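Local coordinates for protein beta-glucoside phosphorylase BglX (Unidentified, PDB 5VQE) that probably cleaves beta-glucosides by phosphorolysis, as a member of glycoside hydrolase family 3, and binds a 2-fluoroglucose in its sugar pocket, at residues A[192-197]-A[237-242]. Sequence-based numbering, arbitrary orientation.
Sequences IKHFPG and TLMSAH. With G2F (2-deoxy-2-fluoro-alpha-D-glucopyranose), chain B.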
loop_
_atom_site.group_PDB
_atom_site.type_symbol
_atom_site.label_atom_id
_atom_site.label_comp_id
_atom_site.label_asym_id
_atom_site.label_seq_id
_atom_site.Cartn_x
_atom_site.Cartn_y
_atom_site.Cartn_z
ATOM N N ILE A 192 -4.474 5.929 -7.877
ATOM C CA ILE A 192 -5.544 5.460 -7.002
ATOM C C ILE A 192 -5.790 3.978 -7.259
ATOM O O ILE A 192 -5.886 3.541 -8.414
ATOM C CB ILE A 192 -6.822 6.296 -7.184
ATOM C CG1 ILE A 192 -7.241 6.404 -8.659
ATOM C CG2 ILE A 192 -6.629 7.673 -6.546
ATOM C CD1 ILE A 192 -8.558 7.184 -8.863
ATOM N N LYS A 193 -5.870 3.201 -6.176
ATOM C CA LYS A 193 -6.007 1.747 -6.218
ATOM C C LYS A 193 -6.814 1.321 -4.999
ATOM O O LYS A 193 -6.921 2.076 -4.030
ATOM C CB LYS A 193 -4.627 1.063 -6.254
ATOM C CG LYS A 193 -3.782 1.227 -4.985
ATOM C CD LYS A 193 -2.376 0.653 -5.181
ATOM C CE LYS A 193 -1.611 0.549 -3.875
ATOM N NZ LYS A 193 -0.175 0.158 -4.054
ATOM N N HIS A 194 -7.401 0.118 -5.022
ATOM C CA HIS A 194 -7.358 -0.886 -6.088
ATOM C C HIS A 194 -8.740 -0.999 -6.753
ATOM O O HIS A 194 -9.686 -1.471 -6.136
ATOM C CB HIS A 194 -6.968 -2.254 -5.517
ATOM C CG HIS A 194 -5.668 -2.262 -4.769
ATOM N ND1 HIS A 194 -5.582 -1.983 -3.420
ATOM C CD2 HIS A 194 -4.405 -2.540 -5.174
ATOM C CE1 HIS A 194 -4.321 -2.076 -3.030
ATOM N NE2 HIS A 194 -3.587 -2.419 -4.073
ATOM N N PHE A 195 -8.857 -0.567 -7.984
ATOM C CA PHE A 195 -10.160 -0.498 -8.631
ATOM C C PHE A 195 -10.588 -1.893 -9.091
ATOM O O PHE A 195 -9.772 -2.642 -9.637
ATOM C CB PHE A 195 -10.086 0.463 -9.810
ATOM C CG PHE A 195 -11.316 0.483 -10.679
ATOM C CD1 PHE A 195 -11.383 -0.296 -11.817
ATOM C CD2 PHE A 195 -12.382 1.326 -10.383
ATOM C CE1 PHE A 195 -12.503 -0.273 -12.626
ATOM C CE2 PHE A 195 -13.507 1.349 -11.192
ATOM C CZ PHE A 195 -13.562 0.546 -12.308
ATOM N N PRO A 196 -11.871 -2.267 -8.925
ATOM C CA PRO A 196 -13.058 -1.520 -8.504
ATOM C C PRO A 196 -13.302 -1.422 -7.002
ATOM O O PRO A 196 -14.364 -0.933 -6.611
ATOM C CB PRO A 196 -14.192 -2.309 -9.170
ATOM C CG PRO A 196 -13.729 -3.694 -9.099
ATOM C CD PRO A 196 -12.245 -3.598 -9.427
ATOM N N GLY A 197 -12.365 -1.887 -6.181
ATOM C CA GLY A 197 -12.421 -1.601 -4.763
ATOM C C GLY A 197 -12.265 -2.801 -3.859
ATOM O O GLY A 197 -13.162 -3.644 -3.768
ATOM N N THR A 237 -3.140 8.590 -12.497
ATOM C CA THR A 237 -3.190 7.203 -12.922
ATOM C C THR A 237 -4.083 6.431 -11.963
ATOM O O THR A 237 -4.364 6.877 -10.843
ATOM C CB THR A 237 -1.793 6.557 -12.988
ATOM O OG1 THR A 237 -1.351 6.180 -11.673
ATOM C CG2 THR A 237 -0.761 7.505 -13.628
ATOM N N LEU A 238 -4.533 5.270 -12.430
ATOM C CA LEU A 238 -5.423 4.393 -11.689
ATOM C C LEU A 238 -4.984 2.955 -11.920
ATOM O O LEU A 238 -4.596 2.586 -13.034
ATOM C CB LEU A 238 -6.877 4.604 -12.129
ATOM C CG LEU A 238 -7.960 3.675 -11.579
ATOM C CD1 LEU A 238 -9.258 4.439 -11.438
ATOM C CD2 LEU A 238 -8.158 2.467 -12.488
ATOM N N MET A 239 -5.037 2.147 -10.873
ATOM C CA MET A 239 -4.629 0.749 -10.958
ATOM C C MET A 239 -5.867 -0.137 -10.920
ATOM O O MET A 239 -6.606 -0.148 -9.927
ATOM C CB MET A 239 -3.664 0.376 -9.834
ATOM C CG MET A 239 -3.150 -1.054 -9.947
ATOM S SD MET A 239 -1.908 -1.484 -8.721
ATOM C CE MET A 239 -0.490 -0.617 -9.344
ATOM N N SER A 240 -6.085 -0.874 -12.003
ATOM C CA SER A 240 -7.198 -1.809 -12.113
ATOM C C SER A 240 -6.746 -3.184 -11.635
ATOM O O SER A 240 -5.837 -3.787 -12.218
ATOM C CB SER A 240 -7.699 -1.863 -13.557
ATOM O OG SER A 240 -8.881 -2.655 -13.658
ATOM N N ALA A 241 -7.370 -3.676 -10.577
ATOM C CA ALA A 241 -6.876 -4.839 -9.863
ATOM C C ALA A 241 -7.723 -6.060 -10.190
ATOM O O ALA A 241 -8.658 -6.008 -10.987
ATOM C CB ALA A 241 -6.840 -4.561 -8.361
ATOM N N HIS A 242 -7.380 -7.174 -9.553
ATOM C CA HIS A 242 -7.938 -8.471 -9.922
ATOM C C HIS A 242 -9.154 -8.797 -9.067
ATOM O O HIS A 242 -9.283 -9.867 -8.474
ATOM C CB HIS A 242 -6.856 -9.531 -9.808
ATOM C CG HIS A 242 -5.541 -9.086 -10.363
ATOM N ND1 HIS A 242 -5.419 -8.516 -11.610
ATOM C CD2 HIS A 242 -4.296 -9.099 -9.828
ATOM C CE1 HIS A 242 -4.152 -8.204 -11.826
ATOM N NE2 HIS A 242 -3.450 -8.545 -10.758
HETATM C C1 G2F B . -0.452 -5.336 -7.064
HETATM C C2 G2F B . -0.896 -4.762 -5.679
HETATM C C3 G2F B . -0.680 -3.219 -5.709
HETATM C C4 G2F B . 0.807 -2.933 -6.084
HETATM C C5 G2F B . 1.099 -3.602 -7.471
HETATM C C6 G2F B . 2.614 -3.413 -7.878
HETATM O O3 G2F B . -0.851 -2.742 -4.401
HETATM O O4 G2F B . 0.933 -1.548 -6.267
HETATM O O5 G2F B . 0.883 -4.997 -7.346
HETATM O O6 G2F B . 3.415 -3.847 -6.815
HETATM F F2 G2F B . -2.206 -5.016 -5.471
#
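Lys-193 and Met-239 meet CB to CB at 3.8 Å, and from there both side chains run to the bound 2-deoxy-2-fluoroglucose. The lysine chain, extended beyond CG, carries NZ to the sugar, where it donates hydrogen bonds to O3 and O4, 3.0 Å each. Met-239 bends at its last torsion (chi3 -74°) and rests CE 3.5 Å from O4, with SD against C3. His-194 NE2 reaches the same O3 at roughly a right angle to the Lys-193 bond, 2.8 Å away in a nearly straight hydrogen bond, while Lys-193 CG covers one face of the imidazole. His-194 CB packs on Ala-241 CB, 3.7 Å away. The two segments lie on neighbouring parallel strands, 191-195 and 237-244, of the TIM-barrel domain of family 3, interrupted by a beta bulge between Ile-192 and Phe-195, where a cis peptide precedes His-194. Four backbone hydrogen bonds cross between them; Ala-241 N to Phe-195 O, 2.8 Å, is the shortest. On the face away from the sugar, Leu-238 splits its branches, CD1 against Ile-192 CD1 and CD2 against Phe-195 CB at 3.9 Å, and helices 216-232 and 268-278 cover this apolar patch. In the second shell, Glu-146 forms a salt bridge with Lys-193 NZ, the carbonyl of Tyr-145 accepts a hydrogen bond from it, and Asp-150 OD2 is hydrogen-bonded to His-194 ND1, so with O3 at NE2 both nitrogens are held and the ring's rotation is probably fixed. A methionine in place of Lys-193 would probably leave Glu-146 without its counter-charge and cost O3 and O4 a shared donor.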